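Local coordinates for protein nickel-dependent hydrogenase large subunit (Allochromatium vinosum, PDB 3MYR) that oxidises molecular hydrogen at a nickel-iron centre as the large subunit of a heterodimeric hydrogenase, probably recycling the hydrogen released by nitrogenase, at residues B[63-68]-B[212-217]; B[146-151]-B[183-188]; B[169-174]-B[539-544]; B[224-229]-B[458-463]; B[371-376]-B[515-520]. All coordinates share one frame; numbering follows the deposited sequence.

Contact 1 of 5, residues B[63-68]-B[212-217]. With NFV (Ni-Fe oxidized active center), chain N.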
# COMPACT_ATOMS: atom_id res chain seq x y z
N VAL B 63 -0.20 -0.68 1.77
CA VAL B 63 0.48 0.57 1.37
C VAL B 63 -0.60 1.47 0.76
O VAL B 63 -0.82 2.57 1.26
CB VAL B 63 1.58 0.34 0.32
CG1 VAL B 63 2.15 1.72 -0.17
CG2 VAL B 63 2.66 -0.44 0.96
N CYS B 64 -1.32 1.00 -0.28
CA CYS B 64 -2.51 1.73 -0.65
C CYS B 64 -3.64 1.17 0.28
O CYS B 64 -4.62 0.59 -0.18
CB CYS B 64 -2.88 1.59 -2.14
SG CYS B 64 -3.01 -0.20 -2.58
N THR B 65 -3.50 1.36 1.58
CA THR B 65 -4.59 0.99 2.46
C THR B 65 -5.77 1.93 2.06
O THR B 65 -5.55 2.84 1.25
CB THR B 65 -4.19 1.17 3.93
OG1 THR B 65 -5.25 0.64 4.72
CG2 THR B 65 -3.96 2.63 4.26
N LEU B 66 -6.99 1.62 2.51
CA LEU B 66 -8.21 2.36 2.15
C LEU B 66 -8.74 2.05 0.74
O LEU B 66 -9.95 1.90 0.55
CB LEU B 66 -8.07 3.90 2.48
CG LEU B 66 -9.14 4.84 1.87
CD1 LEU B 66 -9.35 6.00 2.75
CD2 LEU B 66 -8.68 5.32 0.48
N VAL B 67 -7.88 1.98 -0.28
CA VAL B 67 -8.46 2.09 -1.65
C VAL B 67 -9.28 0.86 -2.06
O VAL B 67 -10.29 1.03 -2.75
CB VAL B 67 -7.39 2.35 -2.78
CG1 VAL B 67 -6.56 3.62 -2.40
CG2 VAL B 67 -6.51 1.11 -2.95
N HIS B 68 -8.91 -0.34 -1.60
CA HIS B 68 -9.76 -1.48 -1.89
C HIS B 68 -11.02 -1.50 -1.02
O HIS B 68 -11.98 -2.12 -1.42
CB HIS B 68 -8.98 -2.80 -1.74
CG HIS B 68 -7.88 -2.95 -2.77
ND1 HIS B 68 -8.13 -3.28 -4.07
CD2 HIS B 68 -6.54 -2.81 -2.67
CE1 HIS B 68 -6.99 -3.29 -4.76
NE2 HIS B 68 -6.01 -3.02 -3.93
N ASN B 212 -5.01 3.41 11.26
CA ASN B 212 -4.27 3.38 10.00
C ASN B 212 -2.95 2.70 10.31
O ASN B 212 -2.29 3.13 11.24
CB ASN B 212 -3.98 4.85 9.48
CG ASN B 212 -3.10 4.86 8.19
OD1 ASN B 212 -3.55 5.21 7.06
ND2 ASN B 212 -1.88 4.43 8.34
N PRO B 213 -2.56 1.67 9.55
CA PRO B 213 -3.27 1.20 8.34
C PRO B 213 -4.65 0.51 8.56
O PRO B 213 -4.99 0.09 9.68
CB PRO B 213 -2.27 0.19 7.71
CG PRO B 213 -0.84 0.60 8.33
CD PRO B 213 -1.28 0.94 9.74
N HIS B 214 -5.36 0.33 7.44
CA HIS B 214 -6.56 -0.40 7.37
C HIS B 214 -7.77 0.20 8.11
O HIS B 214 -8.40 -0.47 8.93
CB HIS B 214 -6.26 -1.90 7.68
CG HIS B 214 -5.49 -2.57 6.57
ND1 HIS B 214 -4.72 -3.70 6.74
CD2 HIS B 214 -5.31 -2.19 5.29
CE1 HIS B 214 -4.14 -4.01 5.61
NE2 HIS B 214 -4.51 -3.12 4.70
N PRO B 215 -8.15 1.44 7.77
CA PRO B 215 -9.34 1.97 8.42
C PRO B 215 -10.62 1.17 8.07
O PRO B 215 -10.65 0.37 7.09
CB PRO B 215 -9.43 3.42 7.89
CG PRO B 215 -8.74 3.33 6.54
CD PRO B 215 -7.54 2.40 6.83
N ASN B 216 -11.70 1.45 8.81
CA ASN B 216 -13.01 0.76 8.55
C ASN B 216 -13.92 1.50 7.58
O ASN B 216 -13.91 2.74 7.52
CB ASN B 216 -13.72 0.51 9.91
CG ASN B 216 -12.85 -0.39 10.82
OD1 ASN B 216 -12.31 0.08 11.83
ND2 ASN B 216 -12.58 -1.60 10.38
N PHE B 217 -14.76 0.73 6.89
CA PHE B 217 -15.70 1.27 5.92
C PHE B 217 -17.02 0.59 6.13
O PHE B 217 -17.08 -0.37 6.85
CB PHE B 217 -15.23 1.02 4.48
CG PHE B 217 -13.97 1.73 4.17
CD1 PHE B 217 -14.00 3.05 3.75
CD2 PHE B 217 -12.74 1.12 4.48
CE1 PHE B 217 -12.80 3.77 3.64
CE2 PHE B 217 -11.54 1.77 4.30
CZ PHE B 217 -11.55 3.11 3.89
FE NFV N . -2.70 -0.35 -4.86
NI NFV N . -0.80 -1.58 -2.88
C1 NFV N . -4.18 -0.37 -5.40
O1 NFV N . -5.33 -0.33 -5.87
C2 NFV N . -2.66 1.53 -5.17
N2 NFV N . -2.67 2.70 -5.35
C3 NFV N . -1.97 -0.72 -6.55
N3 NFV N . -1.52 -0.98 -7.60
O4 NFV N . -0.85 -0.21 -4.16
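L66 and F217 meet at about a right angle just beyond the CxxC motif, C61 to C64, that serves the nickel-iron centre in this hydrogenase family. L66 takes the N-cap position of helix 67-80. Its CG stands anti to the backbone N (chi1 167°) and comes to 3.6 Å from F217 CZ, while CD1 lies at the edge of the phenyl ring, in its plane. The branched leucine also sets CB beside a proline, L66 CB lying 4.2 Å from P215 CG, so these side chains meet through carbon alone. T65 points toward the 212-217 loop, and its OG1 accepts a hydrogen bond from H214 N at 2.7 Å, although its exact place in the model is doubtful. The loop is bent there by the cis peptide before P213, and the H214 ring touches an iron-sulfur cluster, so the contact lies between two metal sites. C64 faces away from the loop, its SG 2.3 Å from the iron, which C558 SG also binds. Two residues of the helix start approach the iron's carbonyl ligand: V67 CG2 is 3.5 Å from its O1, and H68 NE2 is 3.4 Å from the same oxygen.

Contact 2 of 5, residues B[146-151]-B[183-188]; sequences GYFADT and ANLMAV
F148 packs against L185 and M186 where helix 145-160 crosses helix 181-201, and its side chain can be followed outward atom by atom. CB touches a leucine methyl, F148 CB lying 4.0 Å from L185 CD2. CG stands anti to the carbonyl carbon (chi1 -70°), and beyond it the ring leans against the other helix: F148 CE2 reaches to 4.0 Å from M186 CA. One face of the ring is taken by Y147 CD2, above its centre. A large flat group suits this place because it spans the distance to the partner helix, while the methionine's own chain leads off toward A134. L185 reaches back toward helix 145-160: its CD2 comes to 3.7 Å from F148 O and its CD1 to 4.3 Å from T151 CG2. T151 is placed by its own helix, since OG1 is bonded to Y147 O at 2.8 Å. That carbonyl also accepts from T151 N, on the opposite face of its plane. The threonine methyl is thus left to meet V188 CG1 at 4.4 Å. Helix 127-137 touches F148, L185 and M186 as well. With segment axes 10.2 Å apart and inclined at 83°, the arrangement is typical of near-orthogonal helix packing, its side-chain contacts apolar.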
# COMPACT_ATOMS: atom_id res chain seq x y z
N GLY B 146 23.32 24.41 11.22
CA GLY B 146 23.51 23.46 12.35
C GLY B 146 22.61 22.22 12.23
O GLY B 146 23.00 21.10 12.55
N TYR B 147 21.38 22.38 11.74
CA TYR B 147 20.51 21.25 11.54
C TYR B 147 21.04 20.24 10.46
O TYR B 147 21.03 18.99 10.64
CB TYR B 147 19.15 21.80 11.11
CG TYR B 147 18.25 20.78 10.48
CD1 TYR B 147 17.59 19.79 11.26
CD2 TYR B 147 17.99 20.83 9.11
CE1 TYR B 147 16.66 18.86 10.64
CE2 TYR B 147 17.10 19.93 8.50
CZ TYR B 147 16.46 18.95 9.26
OH TYR B 147 15.60 18.12 8.58
N PHE B 148 21.47 20.79 9.31
CA PHE B 148 22.15 20.00 8.31
C PHE B 148 23.45 19.34 8.80
O PHE B 148 23.68 18.16 8.51
CB PHE B 148 22.37 20.80 7.00
CG PHE B 148 21.11 21.03 6.27
CD1 PHE B 148 20.64 22.33 6.04
CD2 PHE B 148 20.31 19.94 5.88
CE1 PHE B 148 19.42 22.55 5.34
CE2 PHE B 148 19.08 20.15 5.18
CZ PHE B 148 18.64 21.43 4.91
N ALA B 149 24.23 20.06 9.60
CA ALA B 149 25.48 19.52 10.15
C ALA B 149 25.11 18.40 11.13
O ALA B 149 25.75 17.37 11.14
CB ALA B 149 26.32 20.65 10.91
N ASP B 150 24.07 18.60 11.95
CA ASP B 150 23.64 17.54 12.91
C ASP B 150 23.05 16.34 12.20
O ASP B 150 23.35 15.21 12.53
CB ASP B 150 22.72 18.08 14.02
CG ASP B 150 23.48 19.17 14.98
OD1 ASP B 150 22.83 19.87 15.85
OD2 ASP B 150 24.74 19.38 14.82
N THR B 151 22.29 16.55 11.13
CA THR B 151 21.82 15.42 10.33
C THR B 151 22.97 14.67 9.68
O THR B 151 23.06 13.44 9.76
CB THR B 151 20.87 15.93 9.20
OG1 THR B 151 19.77 16.59 9.82
CG2 THR B 151 20.35 14.80 8.39
N ALA B 183 22.77 18.88 -2.42
CA ALA B 183 21.43 18.44 -2.74
C ALA B 183 21.19 17.06 -2.10
O ALA B 183 20.08 16.75 -1.67
CB ALA B 183 21.22 18.38 -4.30
N ASN B 184 22.22 16.21 -2.08
CA ASN B 184 22.02 14.89 -1.46
C ASN B 184 21.70 15.05 0.02
O ASN B 184 20.83 14.33 0.55
CB ASN B 184 23.25 14.00 -1.65
CG ASN B 184 23.42 13.54 -3.13
OD1 ASN B 184 22.49 13.03 -3.72
ND2 ASN B 184 24.63 13.65 -3.68
N LEU B 185 22.44 15.94 0.72
CA LEU B 185 22.22 16.09 2.18
C LEU B 185 20.83 16.66 2.43
O LEU B 185 20.12 16.17 3.29
CB LEU B 185 23.35 16.97 2.83
CG LEU B 185 23.21 17.20 4.36
CD1 LEU B 185 23.06 15.84 5.16
CD2 LEU B 185 24.37 18.08 4.90
N MET B 186 20.37 17.57 1.57
CA MET B 186 19.08 18.17 1.72
C MET B 186 17.98 17.08 1.60
O MET B 186 17.04 17.03 2.39
CB MET B 186 18.87 19.23 0.65
CG MET B 186 17.49 19.89 0.72
SD MET B 186 17.26 21.17 -0.60
CE MET B 186 16.81 20.09 -1.95
N ALA B 187 18.08 16.25 0.57
CA ALA B 187 17.12 15.17 0.35
C ALA B 187 17.12 14.15 1.49
O ALA B 187 16.06 13.66 1.87
CB ALA B 187 17.43 14.47 -0.95
N VAL B 188 18.29 13.79 2.01
CA VAL B 188 18.36 12.92 3.16
C VAL B 188 17.64 13.54 4.39
O VAL B 188 16.93 12.85 5.10
CB VAL B 188 19.87 12.67 3.53
CG1 VAL B 188 19.98 12.13 4.93
CG2 VAL B 188 20.50 11.67 2.52

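Contact 3 of 5, residues B[169-174]-B[539-544]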
# COMPACT_ATOMS: atom_id res chain seq x y z
N ASN B 169 25.87 -2.53 0.63
CA ASN B 169 25.98 -2.93 -0.80
C ASN B 169 25.23 -2.01 -1.76
O ASN B 169 24.80 -2.48 -2.83
CB ASN B 169 25.45 -4.39 -1.04
CG ASN B 169 26.10 -5.43 -0.09
OD1 ASN B 169 25.56 -6.55 0.15
ND2 ASN B 169 27.22 -5.08 0.45
N GLY B 170 24.98 -0.75 -1.38
CA GLY B 170 24.19 0.16 -2.19
C GLY B 170 25.07 0.63 -3.35
O GLY B 170 26.27 0.28 -3.44
N TYR B 171 24.48 1.40 -4.25
CA TYR B 171 25.10 1.68 -5.51
C TYR B 171 25.83 3.01 -5.44
O TYR B 171 26.11 3.62 -6.45
CB TYR B 171 24.05 1.61 -6.66
CG TYR B 171 23.28 0.28 -6.72
CD1 TYR B 171 23.89 -0.92 -6.34
CD2 TYR B 171 21.94 0.24 -7.09
CE1 TYR B 171 23.15 -2.14 -6.32
CE2 TYR B 171 21.19 -0.95 -7.06
CZ TYR B 171 21.79 -2.13 -6.68
OH TYR B 171 21.07 -3.30 -6.68
N TRP B 172 26.11 3.47 -4.23
CA TRP B 172 26.70 4.80 -4.00
C TRP B 172 27.92 5.02 -4.95
O TRP B 172 28.77 4.13 -5.12
CB TRP B 172 27.14 4.93 -2.53
CG TRP B 172 26.10 4.33 -1.59
CD1 TRP B 172 26.31 3.32 -0.68
CD2 TRP B 172 24.70 4.65 -1.52
NE1 TRP B 172 25.13 3.01 -0.06
CE2 TRP B 172 24.12 3.78 -0.56
CE3 TRP B 172 23.87 5.56 -2.20
CZ2 TRP B 172 22.75 3.81 -0.21
CZ3 TRP B 172 22.48 5.58 -1.90
CH2 TRP B 172 21.94 4.72 -0.89
N GLY B 173 28.04 6.21 -5.52
CA GLY B 173 29.22 6.53 -6.38
C GLY B 173 29.00 6.05 -7.82
O GLY B 173 29.84 6.32 -8.70
N HIS B 174 27.87 5.41 -8.10
CA HIS B 174 27.55 5.03 -9.50
C HIS B 174 27.45 6.35 -10.34
O HIS B 174 26.98 7.40 -9.81
CB HIS B 174 26.19 4.31 -9.53
CG HIS B 174 25.86 3.68 -10.85
ND1 HIS B 174 25.43 4.40 -11.95
CD2 HIS B 174 25.76 2.37 -11.21
CE1 HIS B 174 25.18 3.59 -12.95
NE2 HIS B 174 25.31 2.34 -12.51
N VAL B 539 25.43 -4.24 -14.99
CA VAL B 539 24.34 -5.16 -14.70
C VAL B 539 24.25 -5.60 -13.26
O VAL B 539 23.19 -6.06 -12.82
CB VAL B 539 24.28 -6.38 -15.68
CG1 VAL B 539 24.07 -5.86 -17.14
CG2 VAL B 539 25.54 -7.33 -15.55
N LYS B 540 25.32 -5.39 -12.50
CA LYS B 540 25.30 -5.72 -11.06
C LYS B 540 24.80 -4.62 -10.16
O LYS B 540 24.70 -4.81 -8.96
CB LYS B 540 26.72 -6.08 -10.62
CG LYS B 540 27.26 -7.29 -11.41
CD LYS B 540 28.28 -8.12 -10.61
CE LYS B 540 28.77 -9.30 -11.50
NZ LYS B 540 29.77 -10.22 -10.82
N GLN B 541 24.64 -3.42 -10.73
CA GLN B 541 24.13 -2.24 -10.04
C GLN B 541 23.16 -1.59 -11.02
O GLN B 541 23.44 -0.52 -11.58
CB GLN B 541 25.28 -1.25 -9.69
CG GLN B 541 26.38 -1.83 -8.77
CD GLN B 541 27.23 -0.74 -8.03
OE1 GLN B 541 27.36 0.37 -8.47
NE2 GLN B 541 27.72 -1.08 -6.86
N PRO B 542 22.01 -2.25 -11.27
CA PRO B 542 21.08 -1.83 -12.33
C PRO B 542 20.21 -0.63 -11.88
O PRO B 542 18.99 -0.68 -11.92
CB PRO B 542 20.25 -3.10 -12.50
CG PRO B 542 20.03 -3.51 -11.03
CD PRO B 542 21.48 -3.41 -10.51
N ILE B 543 20.84 0.45 -11.43
CA ILE B 543 20.12 1.61 -11.00
C ILE B 543 19.19 2.16 -12.11
O ILE B 543 18.16 2.72 -11.81
CB ILE B 543 21.11 2.64 -10.52
CG1 ILE B 543 20.44 3.79 -9.77
CG2 ILE B 543 21.95 3.13 -11.68
CD1 ILE B 543 21.44 4.58 -8.87
N GLU B 544 19.49 1.92 -13.39
CA GLU B 544 18.65 2.49 -14.42
C GLU B 544 17.34 1.76 -14.50
O GLU B 544 16.32 2.33 -14.84
CB GLU B 544 19.33 2.44 -15.79
CG GLU B 544 20.71 3.20 -15.88
CD GLU B 544 21.94 2.32 -15.55
OE1 GLU B 544 23.06 2.65 -16.01
OE2 GLU B 544 21.83 1.31 -14.82
O HOH W 1 26.40 -3.31 -4.82
O HOH W 2 22.51 -5.44 -7.22
O HOH W 3 28.80 2.35 -7.67
O HOH W 4 24.15 0.26 -14.13
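A type II beta turn from Y171 to H174 rests on Q541 and I543, either side of the N-cap residue P542 of helix 543-551, the rings at its two ends serving as platforms. G173 is suited to the turn's third position by its positive phi. The first platform is a CH-pi contact: Q541 CA sits over the Y171 ring, 3.9 Å from its centroid, and the glutamine CG continues past Y171 CD1 at 3.6 Å. In the second, I543 CG2 lies over the H174 ring, 3.6 Å from the centroid and 15° off the normal. H174 ND1 is held by A176 N, which helps fix the imidazole, and E544 OE1, itself bonded to V537 N, stands at the ring's edge. The Y171 hydroxyl is hydrogen-bonded to S49 N of the small subunit, so this turn also borders the subunit interface. No direct hydrogen bond joins the segments; water fills the role, one molecule donating to N169 O at 2.7 Å and accepting from Q541 NE2 at 3.3 Å.

Contact 4 of 5, residues B[224-229]-B[458-463]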
# COMPACT_ATOMS: atom_id res chain seq x y z
N SER B 224 -18.44 6.26 10.98
CA SER B 224 -18.27 7.30 12.02
C SER B 224 -19.45 8.29 12.04
O SER B 224 -19.59 9.07 11.13
CB SER B 224 -17.05 8.11 11.64
OG SER B 224 -17.18 8.61 10.30
N PRO B 225 -20.26 8.29 13.10
CA PRO B 225 -21.40 9.22 13.06
C PRO B 225 -20.98 10.62 13.49
O PRO B 225 -19.86 10.82 14.01
CB PRO B 225 -22.41 8.60 14.09
CG PRO B 225 -21.51 7.80 15.03
CD PRO B 225 -20.26 7.42 14.29
N ILE B 226 -21.87 11.59 13.24
CA ILE B 226 -21.61 12.99 13.56
C ILE B 226 -22.66 13.37 14.59
O ILE B 226 -23.88 13.13 14.39
CB ILE B 226 -21.79 13.88 12.30
CG1 ILE B 226 -20.71 13.55 11.23
CG2 ILE B 226 -21.76 15.32 12.70
CD1 ILE B 226 -21.04 14.10 9.80
N ASP B 227 -22.22 13.85 15.74
CA ASP B 227 -23.18 14.40 16.72
C ASP B 227 -22.38 15.39 17.55
O ASP B 227 -21.51 15.02 18.36
CB ASP B 227 -23.71 13.29 17.64
CG ASP B 227 -24.82 13.82 18.65
OD1 ASP B 227 -24.84 15.02 19.03
OD2 ASP B 227 -25.62 13.01 19.13
N LEU B 228 -22.68 16.65 17.36
CA LEU B 228 -21.93 17.70 17.98
C LEU B 228 -22.03 17.66 19.51
O LEU B 228 -21.26 18.37 20.19
CB LEU B 228 -22.51 19.02 17.52
CG LEU B 228 -21.98 19.57 16.18
CD1 LEU B 228 -21.01 18.77 15.29
CD2 LEU B 228 -22.80 20.75 15.51
N ASP B 229 -23.08 17.00 20.02
CA ASP B 229 -23.33 17.02 21.46
C ASP B 229 -22.99 15.71 22.10
O ASP B 229 -23.44 15.40 23.17
CB ASP B 229 -24.77 17.48 21.69
CG ASP B 229 -24.93 18.94 21.20
OD1 ASP B 229 -25.63 19.15 20.20
OD2 ASP B 229 -24.20 19.87 21.71
N GLY B 458 -27.80 21.36 9.45
CA GLY B 458 -28.69 20.35 10.05
C GLY B 458 -28.67 18.92 9.47
O GLY B 458 -29.47 18.11 9.92
N ASP B 459 -27.86 18.62 8.44
CA ASP B 459 -27.76 17.24 7.92
C ASP B 459 -26.57 16.53 8.59
O ASP B 459 -25.38 16.79 8.26
CB ASP B 459 -27.60 17.25 6.38
CG ASP B 459 -27.48 15.81 5.79
OD1 ASP B 459 -27.79 14.83 6.53
OD2 ASP B 459 -27.02 15.65 4.60
N THR B 460 -26.87 15.67 9.56
CA THR B 460 -25.78 14.95 10.22
C THR B 460 -25.85 13.46 9.85
O THR B 460 -25.28 12.62 10.53
CB THR B 460 -25.81 15.11 11.75
OG1 THR B 460 -27.08 14.67 12.25
CG2 THR B 460 -25.66 16.55 12.17
N LYS B 461 -26.60 13.14 8.80
CA LYS B 461 -26.68 11.77 8.39
C LYS B 461 -25.33 11.24 7.79
O LYS B 461 -24.69 11.95 7.01
CB LYS B 461 -27.82 11.69 7.39
CG LYS B 461 -28.17 10.30 6.92
CD LYS B 461 -29.55 9.98 7.43
CE LYS B 461 -29.97 8.58 6.98
NZ LYS B 461 -29.77 7.62 8.11
N THR B 462 -24.95 9.99 8.09
CA THR B 462 -23.70 9.43 7.58
C THR B 462 -23.90 8.01 7.02
O THR B 462 -22.96 7.42 6.45
CB THR B 462 -22.59 9.36 8.72
OG1 THR B 462 -23.20 8.85 9.92
CG2 THR B 462 -21.97 10.74 9.02
N PHE B 463 -25.12 7.48 7.08
CA PHE B 463 -25.33 6.08 6.67
C PHE B 463 -26.72 5.85 6.16
O PHE B 463 -27.72 6.17 6.84
CB PHE B 463 -25.03 5.16 7.88
CG PHE B 463 -25.30 3.71 7.61
CD1 PHE B 463 -26.40 3.06 8.19
CD2 PHE B 463 -24.43 2.96 6.83
CE1 PHE B 463 -26.60 1.64 7.97
CE2 PHE B 463 -24.66 1.57 6.55
CZ PHE B 463 -25.76 0.93 7.14
O HOH W 5 -24.21 10.56 11.78
O HOH W 6 -26.28 14.60 15.10
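I226 pushes its branched side chain between T460 and T462, joining the loop before helix 236-265 to the loop that leaves helix 426-456 through a Schellman motif at G458. The tight part is mainly methyl packing and lies toward T462. I226 CD1 is 3.6 Å from T462 CG2, and T462 CG2 also rests 3.6 Å from S224 O. T462 CG2 can do this because it stands anti to its carbonyl carbon, which leaves OG1 (chi1 44°) near the proline, 3.6 Å from P225 CA. I226 CG2 reaches the second threonine less closely, 4.1 Å from T460 CG2, and the isoleucine touches L451 and V455 of the helix. An alanine at I226 would probably open a gap against that helix and leave the methyls of T460 and T462 without their apolar mate. Toward the partly exposed T460 the packing gives way to water: one molecule donates to I226 O and is bonded to T460 OG1 at 3.0 Å. The small subunit closes in here, K209 of that chain bonding I226 O and D204 forming a salt bridge with K461 NZ. An Asx turn, D459 OD1 accepting from K461 N, shapes the second loop. A second water ties I226 to both threonines: it accepts from I226 N at 2.9 Å and donates to T460 O at 2.6 Å and to T462 OG1 at 2.7 Å.

Contact 5 of 5, residues B[371-376]-B[515-520]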
# COMPACT_ATOMS: atom_id res chain seq x y z
N ASP B 371 5.80 -19.38 -21.89
CA ASP B 371 4.36 -19.48 -21.50
C ASP B 371 4.10 -18.58 -20.25
O ASP B 371 4.42 -17.39 -20.27
CB ASP B 371 3.98 -20.97 -21.27
CG ASP B 371 2.45 -21.23 -21.21
OD1 ASP B 371 1.64 -20.58 -21.94
OD2 ASP B 371 2.05 -22.16 -20.47
N GLY B 372 3.50 -19.10 -19.19
CA GLY B 372 3.29 -18.26 -17.99
C GLY B 372 4.62 -17.86 -17.36
O GLY B 372 5.55 -18.69 -17.22
N TYR B 373 4.75 -16.58 -17.00
CA TYR B 373 5.96 -16.15 -16.31
C TYR B 373 5.67 -15.16 -15.16
O TYR B 373 6.60 -14.46 -14.65
CB TYR B 373 7.04 -15.63 -17.33
CG TYR B 373 6.70 -14.34 -18.11
CD1 TYR B 373 6.29 -14.39 -19.45
CD2 TYR B 373 6.82 -13.07 -17.50
CE1 TYR B 373 6.03 -13.20 -20.18
CE2 TYR B 373 6.57 -11.89 -18.19
CZ TYR B 373 6.16 -11.98 -19.54
OH TYR B 373 5.87 -10.84 -20.19
N SER B 374 4.40 -15.10 -14.73
CA SER B 374 3.98 -14.17 -13.73
C SER B 374 2.68 -14.59 -13.04
O SER B 374 1.82 -15.21 -13.65
CB SER B 374 3.78 -12.75 -14.36
OG SER B 374 3.42 -11.76 -13.30
N TRP B 375 2.52 -14.15 -11.78
CA TRP B 375 1.27 -14.30 -11.07
C TRP B 375 0.33 -13.16 -11.41
O TRP B 375 -0.82 -13.24 -11.01
CB TRP B 375 1.41 -14.44 -9.54
CG TRP B 375 1.90 -15.81 -9.12
CD1 TRP B 375 3.11 -16.10 -8.53
CD2 TRP B 375 1.18 -17.02 -9.18
NE1 TRP B 375 3.20 -17.45 -8.27
CE2 TRP B 375 2.04 -18.05 -8.71
CE3 TRP B 375 -0.08 -17.38 -9.72
CZ2 TRP B 375 1.64 -19.40 -8.63
CZ3 TRP B 375 -0.49 -18.73 -9.61
CH2 TRP B 375 0.38 -19.72 -9.10
N LEU B 376 0.78 -12.18 -12.19
CA LEU B 376 -0.15 -11.12 -12.67
C LEU B 376 -0.90 -11.57 -13.89
O LEU B 376 -0.28 -12.08 -14.84
CB LEU B 376 0.55 -9.76 -12.98
CG LEU B 376 1.08 -8.98 -11.74
CD1 LEU B 376 2.35 -9.70 -11.13
CD2 LEU B 376 1.48 -7.59 -12.27
N GLY B 515 1.72 -6.06 -15.48
CA GLY B 515 1.25 -7.36 -15.95
C GLY B 515 2.05 -7.77 -17.19
O GLY B 515 2.68 -6.92 -17.84
N PRO B 516 2.05 -9.06 -17.52
CA PRO B 516 3.02 -9.49 -18.55
C PRO B 516 2.42 -9.37 -19.95
O PRO B 516 1.41 -8.65 -20.16
CB PRO B 516 3.27 -10.98 -18.17
CG PRO B 516 1.86 -11.42 -17.74
CD PRO B 516 1.34 -10.20 -16.90
N ARG B 517 3.05 -10.05 -20.89
CA ARG B 517 2.61 -10.06 -22.29
C ARG B 517 1.30 -10.78 -22.47
O ARG B 517 0.94 -11.61 -21.64
CB ARG B 517 3.66 -10.68 -23.17
CG ARG B 517 4.86 -9.77 -23.45
CD ARG B 517 6.16 -10.58 -23.81
NE ARG B 517 7.27 -9.70 -24.25
CZ ARG B 517 8.01 -8.92 -23.44
NH1 ARG B 517 7.81 -8.94 -22.13
NH2 ARG B 517 9.00 -8.14 -23.94
N ASP B 518 0.63 -10.49 -23.60
CA ASP B 518 -0.64 -11.12 -23.98
C ASP B 518 -0.39 -12.03 -25.19
O ASP B 518 0.76 -12.34 -25.50
CB ASP B 518 -1.74 -10.07 -24.30
CG ASP B 518 -1.38 -9.18 -25.51
OD1 ASP B 518 -0.52 -9.58 -26.34
OD2 ASP B 518 -1.88 -8.04 -25.59
N GLY B 519 -1.44 -12.52 -25.82
CA GLY B 519 -1.27 -13.51 -26.93
C GLY B 519 -0.63 -12.98 -28.21
O GLY B 519 -0.21 -13.76 -29.05
N ARG B 520 -0.59 -11.65 -28.36
CA ARG B 520 0.00 -11.00 -29.54
C ARG B 520 1.46 -10.63 -29.23
O ARG B 520 2.08 -9.88 -29.99
CB ARG B 520 -0.79 -9.72 -29.95
CG ARG B 520 -2.28 -9.90 -30.44
CD ARG B 520 -3.19 -10.81 -29.48
NE ARG B 520 -4.25 -10.08 -28.74
CZ ARG B 520 -4.73 -10.35 -27.50
NH1 ARG B 520 -5.64 -9.51 -27.01
NH2 ARG B 520 -4.28 -11.38 -26.72
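Y373 OH accepts a hydrogen bond from R517 N at 3.0 Å, with an N-H...O angle of 154°, and is also bonded to E527 OE1. The same hydroxyl lies at the edge of the R517 guanidinium, whose NH1 pairs with E527 OE2 and A31 O. A tyrosine suits a buried place like this because its ring packs while its tip holds the backbone of the other loop: here the loop leaving helix 509-514 meets the loop before strand 378-381, where S374 forms an ST turn. A phenylalanine in place of Y373 would probably leave R517 N and E527 OE1 without their shared partner. The ring and the proline slide past each other in opposite directions, bringing P516 CB to 3.4 Å from Y373 CZ. Further along, P516 CG is 4.1 Å from S374 CB, and P516 CD lies 3.2 Å from L376 O, an oxygen that S331 OG satisfies. L376 folds over G515, its CD2 3.6 Å from G515 N; a CB on the glycine would be crowded by P516 CD rather than by the leucine. The leucine also touches A559 and V560 of helix 556-560, next to the magnesium ligand H561, so the contact borders the metal region without entering it. The ST turn is closed by a nearly straight bond from L376 N to S374 OG, 2.9 Å long.

Overall arrangement
Contact 1 is the most central, with its centre about 13 Å from that of the chain, and it alone includes residues of the nickel-iron pocket. Contact 5 is also buried but lies farther out, combining a gripped hydroxyl with proline packing. Contacts 2, 3 and 4 lie peripherally, though most of their touching residues are buried. Contact 2 is dry and helical, without small-subunit neighbours, whereas contact 3 joins a turn to a helix start and contact 4 joins two loops, both partly through water and both bordering the small subunit. Elements recur: 212-217 and 224-229 share the loop between helices 203-209 and 236-265. Likewise, the loop segment 169-174 belongs to the link between the two helices crossed in contact 2.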